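Long-range contacts in aminotransferase, class V family protein (Trichomonas vaginalis, PDB 5F8V), which probably catalyses the pyridoxal-phosphate-dependent transfer of an amino group between O-phospho-L-serine and 2-oxoglutarate, a step of L-serine biosynthesis: residues F9-A14 against S348-C353; A15-C20 against F258-E263; R5-S10 against P354-D359. All coordinates share one frame; numbering follows the deposited sequence.

The three contacts follow the N-terminal segment as it meets three later parts of the chain. Contacts 1 and 3 share Phe9 and Ser10, with centres about 9 Å apart, and the segments opposite them run on directly from loop 348-353 into helix 355-367. Contact 2 brings in a different partner, helix 248-263, and meets contact 1 where Ala352 packs on Pro17. Contact 1, a loop against a loop, lies deepest and combines sulfur-aromatic packing with a buried hydroxyl-carbonyl bond. Contact 2 buries an indole, whereas contact 3 packs a partly exposed tyrosine on a buried alanine; both have glutamates at the outer margin. All three also touch the second subunit.

Contact 1. Residues F9-A14 against S348-C353; sequences FSAGPA and SCYNAC
Tyr350 reaches across to the 9-14 loop with its hydroxyl, OH donating to Ala11 O at 2.6 Å. The C=O...O angle is 128° and the donor is tilted 19° from the carbonyl plane. Ala11 O lies near the plane of the phenol ring, at its edge, while Ala14 CB comes in obliquely and packs 3.5 Å from Tyr350 CD2.

At the other end Phe9 meets two sulfurs. Cys349 SG sits in the ring plane, 3.7 Å from Phe9 CE1. Cys353 SG approaches obliquely and more loosely, 4.1 Å from Phe9 CE1; with SG anti to its backbone N (chi1 175°), Cys353 sends the sulfur back toward the phenyl.

Beside the packed rings one water enters, and this looser, hydrated edge contrasts with the tight Tyr350 end: the water bridges Phe9 O and Ser348 OG, 2.8 Å from each. Asn304 ND2 also bonds to Ser348 OG and to Tyr350 OH. Ser10 OG, in an ST turn, accepts from Gly12 N and donates to Pro13 O, bracing the cis Gly12-Pro13 peptide from both sides.

Here the N-terminal loop meets the loop between strand 345-348 and helix 355-367. Tyr350 packs on Asn203, whose OD1 accepts from Asn351 N, next to Lys202, which carries the pyridoxal phosphate. The bonding between the two loops is thus uncharged: Tyr350 OH serves Ala11 O, and the water serves Phe9 O and Ser348 OG.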
loop_
_atom_site.group_PDB
_atom_site.type_symbol
_atom_site.label_atom_id
_atom_site.label_comp_id
_atom_site.label_asym_id
_atom_site.label_seq_id
_atom_site.Cartn_x
_atom_site.Cartn_y
_atom_site.Cartn_z
ATOM N N PHE A 9 -0.099 -14.203 -18.877
ATOM C CA PHE A 9 0.209 -12.979 -19.602
ATOM C C PHE A 9 -0.510 -11.746 -19.041
ATOM O O PHE A 9 -0.713 -10.781 -19.759
ATOM C CB PHE A 9 -0.102 -13.178 -21.085
ATOM C CG PHE A 9 0.766 -14.203 -21.748
ATOM C CD1 PHE A 9 2.031 -13.862 -22.212
ATOM C CD2 PHE A 9 0.326 -15.505 -21.910
ATOM C CE1 PHE A 9 2.844 -14.812 -22.822
ATOM C CE2 PHE A 9 1.129 -16.455 -22.521
ATOM C CZ PHE A 9 2.389 -16.107 -22.990
ATOM N N SER A 10 -0.870 -11.758 -17.755
ATOM C CA SER A 10 -1.544 -10.615 -17.157
ATOM C C SER A 10 -0.655 -9.379 -17.193
ATOM O O SER A 10 0.531 -9.453 -16.887
ATOM C CB SER A 10 -1.951 -10.885 -15.716
ATOM O OG SER A 10 -2.513 -9.708 -15.155
ATOM N N ALA A 11 -1.258 -8.252 -17.556
ATOM C CA ALA A 11 -0.568 -6.976 -17.637
ATOM C C ALA A 11 -0.216 -6.407 -16.263
ATOM O O ALA A 11 0.676 -5.582 -16.164
ATOM C CB ALA A 11 -1.410 -5.973 -18.414
ATOM N N GLY A 12 -0.915 -6.825 -15.215
ATOM C CA GLY A 12 -0.684 -6.273 -13.870
ATOM C C GLY A 12 -1.860 -6.488 -12.921
ATOM O O GLY A 12 -2.965 -6.063 -13.250
ATOM N N PRO A 13 -1.675 -7.124 -11.755
ATOM C CA PRO A 13 -0.431 -7.760 -11.329
ATOM C C PRO A 13 -0.026 -8.926 -12.227
ATOM O O PRO A 13 -0.862 -9.504 -12.939
ATOM C CB PRO A 13 -0.749 -8.239 -9.908
ATOM C CG PRO A 13 -1.780 -7.292 -9.432
ATOM C CD PRO A 13 -2.606 -6.944 -10.628
ATOM N N ALA A 14 1.261 -9.238 -12.206
ATOM C CA ALA A 14 1.887 -10.037 -13.249
ATOM C C ALA A 14 2.653 -11.223 -12.694
ATOM O O ALA A 14 2.812 -11.358 -11.480
ATOM C CB ALA A 14 2.818 -9.155 -14.057
ATOM N N SER A 348 1.583 -9.613 -22.482
ATOM C CA SER A 348 2.437 -8.906 -21.534
ATOM C C SER A 348 3.462 -9.913 -21.029
ATOM O O SER A 348 3.080 -10.964 -20.520
ATOM C CB SER A 348 1.607 -8.329 -20.387
ATOM O OG SER A 348 0.652 -7.400 -20.863
ATOM N N CYS A 349 4.748 -9.603 -21.221
ATOM C CA CYS A 349 5.866 -10.517 -20.938
ATOM C C CYS A 349 6.972 -9.769 -20.206
ATOM O O CYS A 349 7.889 -9.220 -20.818
ATOM C CB CYS A 349 6.438 -11.112 -22.230
ATOM S SG CYS A 349 5.228 -11.965 -23.269
ATOM N N TYR A 350 6.870 -9.747 -18.884
ATOM C CA TYR A 350 7.840 -9.047 -18.058
ATOM C C TYR A 350 9.017 -9.980 -17.800
ATOM O O TYR A 350 9.100 -11.052 -18.406
ATOM C CB TYR A 350 7.166 -8.572 -16.772
ATOM C CG TYR A 350 5.967 -7.689 -17.029
ATOM C CD1 TYR A 350 6.132 -6.398 -17.514
ATOM C CD2 TYR A 350 4.668 -8.143 -16.789
ATOM C CE1 TYR A 350 5.043 -5.575 -17.753
ATOM C CE2 TYR A 350 3.571 -7.330 -17.031
ATOM C CZ TYR A 350 3.767 -6.040 -17.505
ATOM O OH TYR A 350 2.701 -5.205 -17.750
ATOM N N ASN A 351 9.934 -9.563 -16.928
ATOM C CA ASN A 351 11.133 -10.346 -16.600
ATOM C C ASN A 351 10.838 -11.818 -16.340
ATOM O O ASN A 351 11.450 -12.702 -16.947
ATOM C CB ASN A 351 11.846 -9.744 -15.375
ATOM C CG ASN A 351 12.529 -8.412 -15.673
ATOM O OD1 ASN A 351 12.618 -7.969 -16.828
ATOM N ND2 ASN A 351 13.011 -7.757 -14.618
ATOM N N ALA A 352 9.861 -12.071 -15.476
ATOM C CA ALA A 352 9.564 -13.422 -14.998
ATOM C C ALA A 352 8.748 -14.272 -15.987
ATOM O O ALA A 352 8.447 -15.422 -15.684
ATOM C CB ALA A 352 8.841 -13.350 -13.664
ATOM N N CYS A 353 8.370 -13.713 -17.141
ATOM C CA CYS A 353 7.592 -14.452 -18.131
ATOM C C CYS A 353 8.494 -15.510 -18.772
ATOM O O CYS A 353 9.445 -15.154 -19.459
ATOM C CB CYS A 353 7.017 -13.530 -19.200
ATOM S SG CYS A 353 6.187 -14.468 -20.506
HETATM O O HOH W 1 -1.673 -8.826 -21.474
#

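Contact 2. Residues A15-C20 against F258-E263; sequences AVPLEC and FKWIEE
Pro17 sets its CG over one face of the Trp260 indole. That carbon stands 3.5 Å from the centroid of the six-membered ring of Trp260, almost straight above it, a CH-pi contact, while Pro17 CB reaches toward the pyrrole side, 3.7 Å from Trp260 CE2. The indole is put there by a first torsion that sets CG anti to the backbone N (chi1 175°), swinging the ring out from helix 248-263 toward the start of helix 18-26.

Glu19 comes to the same indole from its edge. Its carboxylate plane stands 71° from the ring plane, and OE1 takes a weak, bent hydrogen bond from Trp260 NE1, 3.2 Å long with an angle of 130° at the hydrogen. Cys20 adds a third direction: its SG rests 3.8 Å from Trp260 CB and lies oblique to the five-membered ring, a sulfur-aromatic contact.

Farther out, the Glu19 and Glu263 chains run antiparallel alongside one another, their nearest oxygens, Glu19 OE2 and Glu263 OE1, 3.7 Å apart. Arg23 NH2 forms a salt bridge with both oxygens, which probably offsets the repulsion of the like charges. On the far side of the 15-20 segment, Val16 N bonds to Glu40 of the second subunit. At the heart of it is a CH-pi contact of the N-cap proline with an indole, joining the start of helix 18-26 to the last turns of helix 248-263.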
loop_
_atom_site.group_PDB
_atom_site.type_symbol
_atom_site.label_atom_id
_atom_site.label_comp_id
_atom_site.label_asym_id
_atom_site.label_seq_id
_atom_site.Cartn_x
_atom_site.Cartn_y
_atom_site.Cartn_z
ATOM N N ALA A 15 3.133 -12.063 -13.613
ATOM C CA ALA A 15 3.915 -13.253 -13.294
ATOM C C ALA A 15 5.149 -12.909 -12.468
ATOM O O ALA A 15 5.783 -11.871 -12.669
ATOM C CB ALA A 15 4.327 -13.974 -14.573
ATOM N N VAL A 16 5.460 -13.795 -11.531
ATOM C CA VAL A 16 6.567 -13.638 -10.606
ATOM C C VAL A 16 7.451 -14.889 -10.758
ATOM O O VAL A 16 6.957 -15.934 -11.174
ATOM C CB VAL A 16 5.996 -13.405 -9.179
ATOM C CG1 VAL A 16 6.852 -13.984 -8.077
ATOM C CG2 VAL A 16 5.778 -11.910 -8.957
ATOM N N PRO A 17 8.762 -14.783 -10.446
ATOM C CA PRO A 17 9.611 -15.979 -10.515
ATOM C C PRO A 17 9.166 -17.052 -9.525
ATOM O O PRO A 17 8.957 -16.750 -8.347
ATOM C CB PRO A 17 11.004 -15.441 -10.157
ATOM C CG PRO A 17 10.953 -14.005 -10.514
ATOM C CD PRO A 17 9.562 -13.577 -10.159
ATOM N N LEU A 18 8.990 -18.288 -10.007
ATOM C CA LEU A 18 8.514 -19.388 -9.157
ATOM C C LEU A 18 9.434 -19.621 -7.950
ATOM O O LEU A 18 8.952 -19.860 -6.841
ATOM C CB LEU A 18 8.357 -20.679 -9.973
ATOM C CG LEU A 18 7.755 -21.901 -9.272
ATOM C CD1 LEU A 18 6.415 -21.593 -8.615
ATOM C CD2 LEU A 18 7.609 -23.047 -10.259
ATOM N N GLU A 19 10.742 -19.513 -8.174
ATOM C CA GLU A 19 11.757 -19.592 -7.110
ATOM C C GLU A 19 11.448 -18.627 -5.961
ATOM O O GLU A 19 11.607 -18.980 -4.799
ATOM C CB GLU A 19 13.155 -19.239 -7.645
ATOM C CG GLU A 19 13.746 -20.162 -8.708
ATOM C CD GLU A 19 14.911 -19.501 -9.446
ATOM O OE1 GLU A 19 14.796 -19.252 -10.669
ATOM O OE2 GLU A 19 15.937 -19.204 -8.788
ATOM N N CYS A 20 11.038 -17.407 -6.299
ATOM C CA CYS A 20 10.687 -16.406 -5.297
ATOM C C CYS A 20 9.429 -16.797 -4.523
ATOM O O CYS A 20 9.373 -16.644 -3.305
ATOM C CB CYS A 20 10.530 -15.028 -5.935
ATOM S SG CYS A 20 12.065 -14.381 -6.637
ATOM N N PHE A 258 14.775 -8.898 -6.530
ATOM C CA PHE A 258 16.058 -8.233 -6.833
ATOM C C PHE A 258 17.211 -9.252 -6.850
ATOM O O PHE A 258 18.024 -9.272 -7.777
ATOM C CB PHE A 258 16.374 -7.096 -5.846
ATOM C CG PHE A 258 15.352 -5.973 -5.812
ATOM C CD1 PHE A 258 14.465 -5.729 -6.869
ATOM C CD2 PHE A 258 15.298 -5.133 -4.708
ATOM C CE1 PHE A 258 13.540 -4.689 -6.794
ATOM C CE2 PHE A 258 14.379 -4.097 -4.636
ATOM C CZ PHE A 258 13.495 -3.878 -5.677
ATOM N N LYS A 259 17.244 -10.114 -5.841
ATOM C CA LYS A 259 18.235 -11.191 -5.776
ATOM C C LYS A 259 18.106 -12.090 -7.005
ATOM O O LYS A 259 19.091 -12.404 -7.660
ATOM C CB LYS A 259 18.051 -12.043 -4.516
ATOM C CG LYS A 259 18.263 -11.329 -3.190
ATOM C CD LYS A 259 17.686 -12.158 -2.048
ATOM C CE LYS A 259 17.803 -11.451 -0.716
ATOM N NZ LYS A 259 17.013 -12.123 0.353
ATOM N N TRP A 260 16.882 -12.496 -7.322
ATOM C CA TRP A 260 16.657 -13.332 -8.501
ATOM C C TRP A 260 17.186 -12.687 -9.790
ATOM O O TRP A 260 17.786 -13.374 -10.602
ATOM C CB TRP A 260 15.183 -13.716 -8.633
ATOM C CG TRP A 260 14.866 -14.460 -9.877
ATOM C CD1 TRP A 260 14.951 -15.812 -10.083
ATOM C CD2 TRP A 260 14.392 -13.900 -11.094
ATOM N NE1 TRP A 260 14.560 -16.119 -11.362
ATOM C CE2 TRP A 260 14.209 -14.962 -12.003
ATOM C CE3 TRP A 260 14.108 -12.597 -11.511
ATOM C CZ2 TRP A 260 13.761 -14.760 -13.306
ATOM C CZ3 TRP A 260 13.653 -12.395 -12.821
ATOM C CH2 TRP A 260 13.484 -13.471 -13.693
ATOM N N ILE A 261 16.982 -11.384 -9.957
ATOM C CA ILE A 261 17.509 -10.656 -11.114
ATOM C C ILE A 261 19.039 -10.689 -11.135
ATOM O O ILE A 261 19.636 -10.875 -12.194
ATOM C CB ILE A 261 17.028 -9.186 -11.155
ATOM C CG1 ILE A 261 15.512 -9.117 -11.384
ATOM C CG2 ILE A 261 17.737 -8.409 -12.266
ATOM C CD1 ILE A 261 14.913 -7.741 -11.182
ATOM N N GLU A 262 19.661 -10.498 -9.973
ATOM C CA GLU A 262 21.129 -10.573 -9.880
ATOM C C GLU A 262 21.637 -11.962 -10.258
ATOM O O GLU A 262 22.631 -12.082 -10.985
ATOM C CB GLU A 262 21.627 -10.174 -8.491
ATOM C CG GLU A 262 21.452 -8.696 -8.206
ATOM C CD GLU A 262 21.972 -8.286 -6.839
ATOM O OE1 GLU A 262 21.625 -8.937 -5.831
ATOM O OE2 GLU A 262 22.716 -7.286 -6.770
ATOM N N GLU A 263 20.933 -12.997 -9.798
ATOM C CA GLU A 263 21.279 -14.395 -10.102
ATOM C C GLU A 263 21.268 -14.679 -11.610
ATOM O O GLU A 263 22.082 -15.470 -12.097
ATOM C CB GLU A 263 20.334 -15.375 -9.375
ATOM C CG GLU A 263 20.529 -15.430 -7.862
ATOM C CD GLU A 263 19.381 -16.080 -7.094
ATOM O OE1 GLU A 263 18.568 -16.831 -7.677
ATOM O OE2 GLU A 263 19.302 -15.847 -5.872
#

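Contact 3. Residues R5-S10 against P354-D359; sequences RAYNFS and PMEAVD
Tyr7 and Ala357 carry the apolar part of this contact. Ala357 CA stands over one face of the Tyr7 ring, 4.0 Å from its centroid and 28° off the normal, in a CH-pi contact. The methyl packs beside it, Ala357 CB lying 3.6 Å from Tyr7 CD1. The same methyl also reaches Phe9, whose CZ is 3.9 Å away, so Ala357 fits between two aromatic side chains that follow each other at alternate positions. Phe9 turns its edge to the helix backbone: CZ is 3.5 Å from Ala357 O, which lies in the plane of the phenyl ring. Leu361, one turn on, touches Phe9 as well.

These residues bring the short strand 7-8 against the first turn of helix 355-367, with Pro354 at the N-cap. The strand runs parallel to strand 333-334 in a small two-stranded sheet, and Tyr7 makes backbone bonds to Leu334 of that strand and to Lys332 just before it.

Hydrogen bonding across the segments lies at the exposed margin. Glu356 reaches Tyr7 with CG anti to the backbone N (chi1 -166°) and the chain extended, the carboxylate standing nearly upright to the phenol ring. Tyr7 OH donates to Glu356 OE1 over 3.2 Å, meeting that oxygen from above the carboxylate plane, 51° out of it.

Within the N-terminal segment, Asn8 OD1 accepts from Ser10 N at 3.1 Å in an Asx turn that bends the chain as it leaves the strand. The other end of the same amide, Asn8 ND2, bonds to the backbone O of Glu40 of the second subunit, and Arg5 NH1 forms a salt bridge with the carboxylate of that residue.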
loop_
_atom_site.group_PDB
_atom_site.type_symbol
_atom_site.label_atom_id
_atom_site.label_comp_id
_atom_site.label_asym_id
_atom_site.label_seq_id
_atom_site.Cartn_x
_atom_site.Cartn_y
_atom_site.Cartn_z
ATOM N N ARG A 5 1.237 -24.879 -13.044
ATOM C CA ARG A 5 1.449 -23.421 -13.319
ATOM C C ARG A 5 0.918 -23.084 -14.708
ATOM O O ARG A 5 1.215 -23.790 -15.678
ATOM C CB ARG A 5 2.933 -23.061 -13.249
ATOM C CG ARG A 5 3.576 -23.281 -11.884
ATOM C CD ARG A 5 3.303 -22.122 -10.944
ATOM N NE ARG A 5 4.041 -20.928 -11.361
ATOM C CZ ARG A 5 3.835 -19.692 -10.907
ATOM N NH1 ARG A 5 2.897 -19.435 -9.986
ATOM N NH2 ARG A 5 4.585 -18.699 -11.376
ATOM N N ALA A 6 0.125 -22.021 -14.797
ATOM C CA ALA A 6 -0.393 -21.550 -16.082
ATOM C C ALA A 6 0.630 -20.654 -16.755
ATOM O O ALA A 6 1.578 -20.193 -16.121
ATOM C CB ALA A 6 -1.700 -20.805 -15.880
ATOM N N TYR A 7 0.442 -20.436 -18.050
ATOM C CA TYR A 7 1.178 -19.410 -18.775
ATOM C C TYR A 7 0.431 -18.090 -18.615
ATOM O O TYR A 7 -0.617 -17.880 -19.227
ATOM C CB TYR A 7 1.308 -19.779 -20.249
ATOM C CG TYR A 7 2.059 -21.062 -20.512
ATOM C CD1 TYR A 7 3.276 -21.337 -19.869
ATOM C CD2 TYR A 7 1.575 -21.998 -21.427
ATOM C CE1 TYR A 7 3.980 -22.501 -20.130
ATOM C CE2 TYR A 7 2.275 -23.170 -21.690
ATOM C CZ TYR A 7 3.474 -23.413 -21.039
ATOM O OH TYR A 7 4.175 -24.551 -21.295
ATOM N N ASN A 8 0.987 -17.204 -17.798
ATOM C CA ASN A 8 0.295 -16.026 -17.307
ATOM C C ASN A 8 0.767 -14.756 -18.026
ATOM O O ASN A 8 1.885 -14.290 -17.806
ATOM C CB ASN A 8 0.539 -15.925 -15.799
ATOM C CG ASN A 8 -0.196 -14.768 -15.146
ATOM O OD1 ASN A 8 -1.071 -14.144 -15.736
ATOM N ND2 ASN A 8 0.171 -14.480 -13.911
ATOM N N PHE A 9 -0.099 -14.203 -18.877
ATOM C CA PHE A 9 0.209 -12.979 -19.602
ATOM C C PHE A 9 -0.510 -11.746 -19.041
ATOM O O PHE A 9 -0.713 -10.781 -19.759
ATOM C CB PHE A 9 -0.102 -13.178 -21.085
ATOM C CG PHE A 9 0.766 -14.203 -21.748
ATOM C CD1 PHE A 9 2.031 -13.862 -22.212
ATOM C CD2 PHE A 9 0.326 -15.505 -21.910
ATOM C CE1 PHE A 9 2.844 -14.812 -22.822
ATOM C CE2 PHE A 9 1.129 -16.455 -22.521
ATOM C CZ PHE A 9 2.389 -16.107 -22.990
ATOM N N SER A 10 -0.870 -11.758 -17.755
ATOM C CA SER A 10 -1.544 -10.615 -17.157
ATOM C C SER A 10 -0.655 -9.379 -17.193
ATOM O O SER A 10 0.531 -9.453 -16.887
ATOM C CB SER A 10 -1.951 -10.885 -15.716
ATOM O OG SER A 10 -2.513 -9.708 -15.155
ATOM N N PRO A 354 8.223 -16.807 -18.522
ATOM C CA PRO A 354 9.159 -17.834 -19.008
ATOM C C PRO A 354 9.199 -17.926 -20.528
ATOM O O PRO A 354 8.187 -17.693 -21.181
ATOM C CB PRO A 354 8.598 -19.143 -18.419
ATOM C CG PRO A 354 7.635 -18.724 -17.367
ATOM C CD PRO A 354 7.070 -17.423 -17.851
ATOM N N MET A 355 10.358 -18.281 -21.077
ATOM C CA MET A 355 10.492 -18.470 -22.525
ATOM C C MET A 355 9.536 -19.563 -23.024
ATOM O O MET A 355 9.026 -19.494 -24.136
ATOM C CB MET A 355 11.943 -18.811 -22.899
ATOM C CG MET A 355 12.169 -19.153 -24.369
ATOM S SD MET A 355 11.556 -17.898 -25.512
ATOM C CE MET A 355 12.917 -16.732 -25.436
ATOM N N GLU A 356 9.306 -20.564 -22.184
ATOM C CA GLU A 356 8.335 -21.607 -22.466
ATOM C C GLU A 356 6.931 -21.048 -22.743
ATOM O O GLU A 356 6.239 -21.554 -23.613
ATOM C CB GLU A 356 8.261 -22.574 -21.293
ATOM C CG GLU A 356 7.542 -23.864 -21.605
ATOM C CD GLU A 356 7.597 -24.823 -20.444
ATOM O OE1 GLU A 356 6.796 -24.670 -19.501
ATOM O OE2 GLU A 356 8.445 -25.724 -20.482
ATOM N N ALA A 357 6.518 -20.032 -21.982
ATOM C CA ALA A 357 5.206 -19.400 -22.170
ATOM C C ALA A 357 5.095 -18.739 -23.538
ATOM O O ALA A 357 4.085 -18.903 -24.234
ATOM C CB ALA A 357 4.929 -18.383 -21.072
ATOM N N VAL A 358 6.142 -18.003 -23.911
ATOM C CA VAL A 358 6.218 -17.364 -25.216
ATOM C C VAL A 358 6.180 -18.419 -26.336
ATOM O O VAL A 358 5.476 -18.225 -27.331
ATOM C CB VAL A 358 7.471 -16.463 -25.353
ATOM C CG1 VAL A 358 7.652 -15.986 -26.787
ATOM C CG2 VAL A 358 7.389 -15.266 -24.401
ATOM N N ASP A 359 6.942 -19.503 -26.182
ATOM C CA ASP A 359 6.898 -20.637 -27.136
ATOM C C ASP A 359 5.490 -21.226 -27.308
ATOM O O ASP A 359 5.076 -21.505 -28.421
ATOM C CB ASP A 359 7.835 -21.775 -26.713
ATOM C CG ASP A 359 9.298 -21.515 -27.033
ATOM O OD1 ASP A 359 9.640 -20.596 -27.783
ATOM O OD2 ASP A 359 10.141 -22.275 -26.519
#